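Local coordinates for 389aa long hypothetical nucleolar protein (Pyrococcus horikoshii, PDB 5ZVE) that methylates the C5 position of cytosine 72 in several tRNAs, using S-adenosyl-L-methionine as the methyl donor, at residues Ala190-Pro195 and Glu346-Ile351; Pro65-Gly70 and Ser186-Arg191; Glu3-Glu8 and Arg282-Glu287. All coordinates share one frame; numbering follows the deposited sequence.

Contact 1. Residues Ala190-Pro195 and Glu346-Ile351; sequences ARVLEP and EQSIFI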
# COMPACT_ATOMS: atom_id res chain seq x y z
N ALA A 190 10.86 5.69 4.03
CA ALA A 190 12.11 5.11 4.54
C ALA A 190 13.30 6.02 4.27
O ALA A 190 14.21 6.13 5.09
CB ALA A 190 12.34 3.74 3.94
N ARG A 191 13.30 6.66 3.10
CA ARG A 191 14.34 7.63 2.77
C ARG A 191 14.36 8.81 3.74
O ARG A 191 15.41 9.21 4.24
CB ARG A 191 14.15 8.13 1.33
CG ARG A 191 14.69 7.19 0.28
CD ARG A 191 16.18 7.43 0.08
NE ARG A 191 16.72 6.63 -1.02
CZ ARG A 191 17.97 6.71 -1.45
NH1 ARG A 191 18.81 7.57 -0.89
NH2 ARG A 191 18.37 5.94 -2.45
N VAL A 192 13.18 9.36 3.99
CA VAL A 192 13.02 10.53 4.85
C VAL A 192 13.45 10.23 6.29
O VAL A 192 13.81 11.13 7.04
CB VAL A 192 11.55 11.03 4.78
CG1 VAL A 192 11.23 12.01 5.90
CG2 VAL A 192 11.26 11.63 3.41
N LEU A 193 13.48 8.95 6.64
CA LEU A 193 13.96 8.53 7.95
C LEU A 193 15.48 8.68 8.06
O LEU A 193 16.01 8.89 9.16
CB LEU A 193 13.56 7.08 8.24
CG LEU A 193 13.93 6.57 9.63
CD1 LEU A 193 13.24 7.40 10.71
CD2 LEU A 193 13.59 5.10 9.81
N GLU A 194 16.15 8.58 6.92
CA GLU A 194 17.61 8.66 6.84
C GLU A 194 18.31 7.75 7.86
O GLU A 194 19.05 8.23 8.71
CB GLU A 194 18.09 10.10 7.05
CG GLU A 194 17.53 11.11 6.06
CD GLU A 194 18.10 12.50 6.28
OE1 GLU A 194 19.16 12.62 6.94
OE2 GLU A 194 17.50 13.49 5.80
N PRO A 195 18.07 6.43 7.77
CA PRO A 195 18.69 5.55 8.76
C PRO A 195 20.20 5.49 8.61
O PRO A 195 20.71 5.48 7.49
CB PRO A 195 18.06 4.19 8.45
CG PRO A 195 17.76 4.26 6.98
CD PRO A 195 17.35 5.68 6.73
N GLU A 346 12.06 19.38 8.45
CA GLU A 346 12.04 19.29 7.00
C GLU A 346 12.37 17.88 6.54
O GLU A 346 13.31 17.26 7.04
CB GLU A 346 13.03 20.29 6.41
CG GLU A 346 12.94 20.50 4.91
CD GLU A 346 14.03 21.42 4.40
OE1 GLU A 346 15.22 21.14 4.66
OE2 GLU A 346 13.69 22.43 3.74
N GLN A 347 11.60 17.36 5.59
CA GLN A 347 11.87 16.04 5.05
C GLN A 347 12.81 16.15 3.86
O GLN A 347 12.73 17.10 3.09
CB GLN A 347 10.56 15.34 4.66
CG GLN A 347 9.60 15.14 5.83
CD GLN A 347 8.32 14.47 5.41
OE1 GLN A 347 8.25 13.84 4.35
NE2 GLN A 347 7.29 14.58 6.24
N SER A 348 13.70 15.17 3.72
CA SER A 348 14.79 15.26 2.75
C SER A 348 14.28 15.19 1.32
O SER A 348 14.87 15.78 0.42
CB SER A 348 15.81 14.15 3.00
OG SER A 348 15.22 12.87 2.86
N ILE A 349 13.19 14.46 1.12
CA ILE A 349 12.54 14.41 -0.18
C ILE A 349 11.11 14.91 -0.04
O ILE A 349 10.33 14.37 0.73
CB ILE A 349 12.53 12.97 -0.76
CG1 ILE A 349 13.96 12.47 -0.98
CG2 ILE A 349 11.72 12.92 -2.05
CD1 ILE A 349 14.04 11.02 -1.41
N PHE A 350 10.78 15.96 -0.78
CA PHE A 350 9.43 16.49 -0.76
C PHE A 350 8.91 16.67 -2.18
O PHE A 350 9.23 17.65 -2.84
CB PHE A 350 9.37 17.83 -0.02
CG PHE A 350 8.01 18.13 0.56
CD1 PHE A 350 6.94 18.43 -0.26
CD2 PHE A 350 7.82 18.14 1.94
CE1 PHE A 350 5.69 18.71 0.27
CE2 PHE A 350 6.58 18.42 2.47
CZ PHE A 350 5.51 18.71 1.64
N ILE A 351 8.12 15.71 -2.63
CA ILE A 351 7.55 15.78 -3.97
C ILE A 351 6.03 15.69 -3.92
O ILE A 351 5.36 15.72 -4.95
CB ILE A 351 8.11 14.67 -4.87
CG1 ILE A 351 7.85 13.29 -4.26
CG2 ILE A 351 9.60 14.88 -5.12
CD1 ILE A 351 8.60 12.16 -4.94
O HOH W 1 14.69 13.33 6.02

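Contact 2. Residues Pro65-Gly70 and Ser186-Arg191; sequences PYLPEG and SMVTAR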
# COMPACT_ATOMS: atom_id res chain seq x y z
N PRO A 65 13.36 9.64 -11.25
CA PRO A 65 14.44 10.63 -11.10
C PRO A 65 14.62 11.10 -9.66
O PRO A 65 15.56 11.83 -9.37
CB PRO A 65 14.00 11.77 -12.02
CG PRO A 65 12.50 11.70 -11.99
CD PRO A 65 12.16 10.23 -11.86
N TYR A 66 13.71 10.70 -8.78
CA TYR A 66 13.78 11.09 -7.37
C TYR A 66 14.28 9.96 -6.47
O TYR A 66 14.97 10.19 -5.48
CB TYR A 66 12.41 11.55 -6.88
CG TYR A 66 11.95 12.88 -7.43
CD1 TYR A 66 12.62 14.06 -7.11
CD2 TYR A 66 10.81 12.97 -8.23
CE1 TYR A 66 12.19 15.28 -7.59
CE2 TYR A 66 10.37 14.20 -8.71
CZ TYR A 66 11.07 15.34 -8.39
OH TYR A 66 10.64 16.57 -8.86
N LEU A 67 13.92 8.73 -6.81
CA LEU A 67 14.36 7.56 -6.06
C LEU A 67 15.20 6.65 -6.94
O LEU A 67 14.67 5.94 -7.80
CB LEU A 67 13.17 6.77 -5.52
CG LEU A 67 12.32 7.38 -4.41
CD1 LEU A 67 11.12 6.50 -4.23
CD2 LEU A 67 13.10 7.46 -3.12
N PRO A 68 16.53 6.67 -6.74
CA PRO A 68 17.43 5.80 -7.51
C PRO A 68 17.08 4.31 -7.37
O PRO A 68 17.49 3.52 -8.20
CB PRO A 68 18.82 6.09 -6.90
CG PRO A 68 18.57 6.86 -5.65
CD PRO A 68 17.26 7.55 -5.82
N GLU A 69 16.31 3.95 -6.35
CA GLU A 69 15.87 2.56 -6.23
C GLU A 69 14.45 2.37 -6.75
O GLU A 69 13.86 1.30 -6.59
CB GLU A 69 15.97 2.09 -4.77
CG GLU A 69 15.04 2.81 -3.79
CD GLU A 69 15.66 4.06 -3.21
OE1 GLU A 69 16.04 4.97 -3.99
OE2 GLU A 69 15.77 4.15 -1.97
N GLY A 70 13.88 3.40 -7.37
CA GLY A 70 12.51 3.33 -7.84
C GLY A 70 12.32 3.00 -9.32
O GLY A 70 12.94 3.62 -10.19
N SER A 186 5.48 5.20 0.12
CA SER A 186 6.07 4.30 1.11
C SER A 186 7.60 4.28 1.02
O SER A 186 8.28 4.20 2.04
CB SER A 186 5.53 2.89 0.95
OG SER A 186 4.19 2.80 1.42
N MET A 187 8.13 4.36 -0.20
CA MET A 187 9.57 4.40 -0.41
C MET A 187 10.19 5.71 0.08
O MET A 187 11.25 5.71 0.69
CB MET A 187 9.89 4.19 -1.88
CG MET A 187 9.72 2.77 -2.35
SD MET A 187 10.47 2.55 -3.98
CE MET A 187 9.14 3.10 -5.05
N VAL A 188 9.51 6.82 -0.19
CA VAL A 188 9.93 8.12 0.31
C VAL A 188 10.03 8.10 1.84
O VAL A 188 10.95 8.68 2.42
CB VAL A 188 8.96 9.24 -0.14
CG1 VAL A 188 9.37 10.57 0.45
CG2 VAL A 188 8.92 9.33 -1.66
N THR A 189 9.09 7.42 2.48
CA THR A 189 9.05 7.32 3.94
C THR A 189 10.37 6.82 4.53
O THR A 189 10.94 7.46 5.41
CB THR A 189 7.90 6.39 4.41
OG1 THR A 189 6.64 6.94 4.00
CG2 THR A 189 7.92 6.23 5.92
N ALA A 190 10.86 5.69 4.03
CA ALA A 190 12.11 5.11 4.54
C ALA A 190 13.30 6.02 4.27
O ALA A 190 14.21 6.13 5.09
CB ALA A 190 12.34 3.74 3.94
N ARG A 191 13.30 6.66 3.10
CA ARG A 191 14.34 7.63 2.77
C ARG A 191 14.36 8.81 3.74
O ARG A 191 15.41 9.21 4.24
CB ARG A 191 14.15 8.13 1.33
CG ARG A 191 14.69 7.19 0.28
CD ARG A 191 16.18 7.43 0.08
NE ARG A 191 16.72 6.63 -1.02
CZ ARG A 191 17.97 6.71 -1.45
NH1 ARG A 191 18.81 7.57 -0.89
NH2 ARG A 191 18.37 5.94 -2.45

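Contact 3. Residues Glu3-Glu8 and Arg282-Glu287; sequences EAFPKE and RPKLWE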
# COMPACT_ATOMS: atom_id res chain seq x y z
N GLU A 3 -20.81 6.48 -5.45
CA GLU A 3 -21.52 5.41 -4.78
C GLU A 3 -20.61 4.49 -3.97
O GLU A 3 -21.05 3.85 -3.01
CB GLU A 3 -22.31 4.58 -5.80
CG GLU A 3 -21.48 3.57 -6.58
CD GLU A 3 -21.09 4.06 -7.96
OE1 GLU A 3 -20.98 5.29 -8.14
OE2 GLU A 3 -20.90 3.21 -8.86
N ALA A 4 -19.34 4.43 -4.36
CA ALA A 4 -18.37 3.59 -3.67
C ALA A 4 -18.07 4.08 -2.25
O ALA A 4 -17.48 3.35 -1.45
CB ALA A 4 -17.09 3.52 -4.46
N PHE A 5 -18.48 5.31 -1.96
CA PHE A 5 -18.17 5.94 -0.68
C PHE A 5 -19.45 6.28 0.06
O PHE A 5 -20.34 6.91 -0.50
CB PHE A 5 -17.34 7.20 -0.89
CG PHE A 5 -16.10 6.99 -1.72
CD1 PHE A 5 -16.15 7.05 -3.10
CD2 PHE A 5 -14.89 6.72 -1.11
CE1 PHE A 5 -15.02 6.84 -3.86
CE2 PHE A 5 -13.75 6.51 -1.86
CZ PHE A 5 -13.82 6.57 -3.24
N PRO A 6 -19.55 5.85 1.33
CA PRO A 6 -20.74 6.16 2.14
C PRO A 6 -20.93 7.67 2.24
O PRO A 6 -19.96 8.41 2.15
CB PRO A 6 -20.41 5.54 3.51
CG PRO A 6 -18.93 5.36 3.51
CD PRO A 6 -18.53 5.12 2.09
N LYS A 7 -22.18 8.10 2.41
CA LYS A 7 -22.53 9.51 2.30
C LYS A 7 -21.80 10.40 3.31
O LYS A 7 -21.32 11.48 2.95
CB LYS A 7 -24.04 9.70 2.45
CG LYS A 7 -24.51 11.13 2.27
CD LYS A 7 -24.71 11.43 0.80
CE LYS A 7 -24.80 12.92 0.52
NZ LYS A 7 -25.98 13.54 1.17
N GLU A 8 -21.72 9.96 4.56
CA GLU A 8 -21.11 10.80 5.59
C GLU A 8 -19.62 10.99 5.34
O GLU A 8 -19.07 12.05 5.65
CB GLU A 8 -21.34 10.22 6.99
CG GLU A 8 -20.86 8.80 7.20
CD GLU A 8 -20.77 8.45 8.68
OE1 GLU A 8 -20.41 7.30 9.01
OE2 GLU A 8 -21.06 9.33 9.52
N ARG A 282 -5.56 2.13 -3.04
CA ARG A 282 -6.14 1.97 -4.36
C ARG A 282 -5.90 0.55 -4.86
O ARG A 282 -4.89 -0.06 -4.52
CB ARG A 282 -5.57 3.01 -5.32
CG ARG A 282 -5.79 4.45 -4.87
CD ARG A 282 -5.05 5.44 -5.75
NE ARG A 282 -5.67 5.57 -7.06
CZ ARG A 282 -5.14 6.24 -8.07
NH1 ARG A 282 -3.97 6.85 -7.93
NH2 ARG A 282 -5.78 6.30 -9.23
N PRO A 283 -6.84 0.00 -5.65
CA PRO A 283 -8.11 0.63 -6.02
C PRO A 283 -9.14 0.50 -4.91
O PRO A 283 -9.07 -0.43 -4.11
CB PRO A 283 -8.53 -0.16 -7.26
CG PRO A 283 -7.99 -1.52 -7.01
CD PRO A 283 -6.70 -1.34 -6.25
N LYS A 284 -10.08 1.43 -4.87
CA LYS A 284 -11.13 1.42 -3.86
C LYS A 284 -12.47 1.13 -4.54
O LYS A 284 -13.19 2.04 -4.94
CB LYS A 284 -11.17 2.75 -3.11
CG LYS A 284 -12.09 2.76 -1.91
CD LYS A 284 -11.60 1.83 -0.81
CE LYS A 284 -10.33 2.37 -0.17
NZ LYS A 284 -9.98 1.63 1.07
N LEU A 285 -12.79 -0.16 -4.69
CA LEU A 285 -14.04 -0.58 -5.30
C LEU A 285 -15.23 -0.14 -4.45
O LEU A 285 -16.16 0.48 -4.96
CB LEU A 285 -14.06 -2.10 -5.52
CG LEU A 285 -13.37 -2.65 -6.77
CD1 LEU A 285 -11.87 -2.39 -6.77
CD2 LEU A 285 -13.65 -4.13 -6.94
N TRP A 286 -15.20 -0.47 -3.16
CA TRP A 286 -16.22 -0.02 -2.22
C TRP A 286 -15.58 0.31 -0.89
O TRP A 286 -14.95 -0.55 -0.27
CB TRP A 286 -17.31 -1.08 -2.03
CG TRP A 286 -17.93 -1.55 -3.31
CD1 TRP A 286 -17.62 -2.68 -4.00
CD2 TRP A 286 -18.95 -0.88 -4.06
NE1 TRP A 286 -18.39 -2.77 -5.13
CE2 TRP A 286 -19.21 -1.68 -5.20
CE3 TRP A 286 -19.67 0.30 -3.89
CZ2 TRP A 286 -20.16 -1.33 -6.16
CZ3 TRP A 286 -20.61 0.65 -4.84
CH2 TRP A 286 -20.85 -0.16 -5.96
N GLU A 287 -15.73 1.55 -0.45
CA GLU A 287 -15.17 1.98 0.83
C GLU A 287 -16.11 1.56 1.96
O GLU A 287 -17.26 1.98 2.00
CB GLU A 287 -14.96 3.49 0.85
CG GLU A 287 -14.37 4.02 2.15
CD GLU A 287 -12.98 3.47 2.44
OE1 GLU A 287 -12.86 2.58 3.31
OE2 GLU A 287 -12.01 3.92 1.79

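Contact 1. Residues Ala190-Pro195 and Glu346-Ile351
Val192, near the end of helix 184-193, and Ser348, in the loop that follows strand 342-344, bring their backbones together with 5.5 Å between CA atoms. The apolar half of the contact belongs to Val192 and Gln347, whose side chains cross obliquely. With CG1 of Val192 anti to its backbone N (chi1 166°), that methyl lies 3.5 Å from Gln347 CG and also reaches CB, while CG2 lies beside Gln347 CB and OE1. The amide that ends this chain is held from outside: Gln347 OE1 accepts from Gln362 NE2, and Gln347 NE2 donates to Ile376 O. An alanine in place of Val192 would probably open a gap beside the methylenes of Gln347, leaving its amide bonds to hold the chain. A smaller contact sets Arg191 CB 4.0 Å from Ile349 CD1. The polar half is built on one water molecule. It donates to Val192 O (2.6 Å) and to Glu194 OE2 (2.8 Å), and accepts from Ser348 N at 3.1 Å. Glu194 departs from the helix with a positive phi of 49°, and its chain runs extended beyond CG until OE2 stands 3.3 Å from Ser348 CB. The water thus links a carbonyl near the helix end and the Glu194 carboxylate to a backbone amide of the loop. Val192 and Gln347 both rest on Lys378 of strand 374-381, which pairs antiparallel with 316-322. A helix leading into the parallel strands and a loop beside the final antiparallel strand are here joined at the flank of the Rossmann-like sheet of class I methyltransferases.

Contact 2. Residues Pro65-Gly70 and Ser186-Arg191
The type I beta turn from Leu67 to Gly70, which leads into strand 70-74 of the ferredoxin-like domain, is fastened to helix 184-193 by a salt bridge between Glu69 and Arg191. The turn closes through Gly70 N and Leu67 O at 2.7 Å. The two charged side chains meet tip to tip, Arg191 gripping side-on with NE and NH2, one nitrogen to each oxygen. Arg191 NE donates to the syn lone pair of Glu69 OE2 at 2.8 Å. Its companion NH2 binds Glu69 OE1 at 3.0 Å, on the syn side but 33° out of the carboxylate plane. Both bonds are moderately bent, and the carboxylate and guanidinium planes stand 59° apart. In Glu69, CG sits between the backbone N and the carbonyl carbon (chi1 65°), and from there a bend at chi2 turns CD, and with it the carboxylate, toward Arg191. OE2 also accepts from His214 NE2 of helix 210-218, so this oxygen answers two donors, and their combined pull would probably stabilise the buried negative charge. Pro68 adds its CG, obliquely placed 3.3 Å from Arg191 NH2. Leu67 supplies the apolar part, splitting its methyls: CD1 packs on Met187 CB at 3.5 Å, and CD2 lies 3.8 Å from Arg191 CG, the two chains running antiparallel alongside each other. The side chain of Met187 ends about 9 Å from the bound S-adenosyl-L-homocysteine. One residue earlier, Ser186 OG is hydrogen-bonded to Lys211 NZ, of an S-adenosyl-L-methionine-binding residue. A charged clasp over an aliphatic seam thus joins the ferredoxin-like domain to the cofactor-binding methyltransferase domain in this RsmB/NOP-family enzyme.

Contact 3. Residues Glu3-Glu8 and Arg282-Glu287
Trp286 and Glu3 are set aslant to each other, the carboxylate turned 59° from the indole plane, and it is the aliphatic part of Glu3 that touches: CG lies 3.5 Å from Trp286 CZ3. The backbone oxygen of Glu3 meets the ring at its edge, in plane. Next along the chain, Ala4 CA approaches Trp286 CE3 at 3.5 Å, and Ala4 CB fits against Leu285 O at 3.2 Å. The polar ends diverge from this packing, Glu3 OE1 accepting from Tyr1 N and Trp286 NE1 donating to Asp129 OD2. A backbone hydrogen bond, Glu287 N to Ala4 O at 2.7 Å, ties the two segments together. Phe5 points its CB away from the loop, yet the ring reaches two of its residues obliquely. Its CD2 comes within 3.8 Å of Glu287 CB, the ring and carboxylate planes being 42° apart, and Lys284 CG, anti to its own backbone N (chi1 -171°), lies 4.1 Å from Phe5 CE2. The charged ends of these two residues pair in a salt bridge from Lys284 NZ to Glu287 OE2 (3.1 Å). Ala278 O takes a further bond from Lys284 NZ, while Arg289 N donates to Glu287 OE1. Pro6, the N-cap residue of helix 7-17, closes the contact with its CD beside Glu287 O. The side chain of Lys284 is about 8 Å from that of Cys323, the predicted nucleophile. Since Asp129 belongs to the PUA region, the loop 282-287 of the methyltransferase domain acts as a junction, binding the N-terminal segment and the PUA domain near the probable catalytic site.

Overall arrangement
Contacts 1 and 2 are neighbours that share helix 184-193, with Ala190 and Arg191 in both, and they touch where Ile349 CD1 lies 4.1 Å from Leu67 CD2. Contact 3 is remote, its centre about 31 Å from that of contact 1 and about 29 Å from that of contact 2. The chemistry follows the setting. Contact 2, mostly buried, couples two domains with a bidentate salt bridge and aliphatic packing. Contact 1, partly buried within the methyltransferase domain, relies on a water bridge and a valine. Contact 3, also partly buried and again between domains, depends on a direct backbone hydrogen bond flanked by aromatic rings.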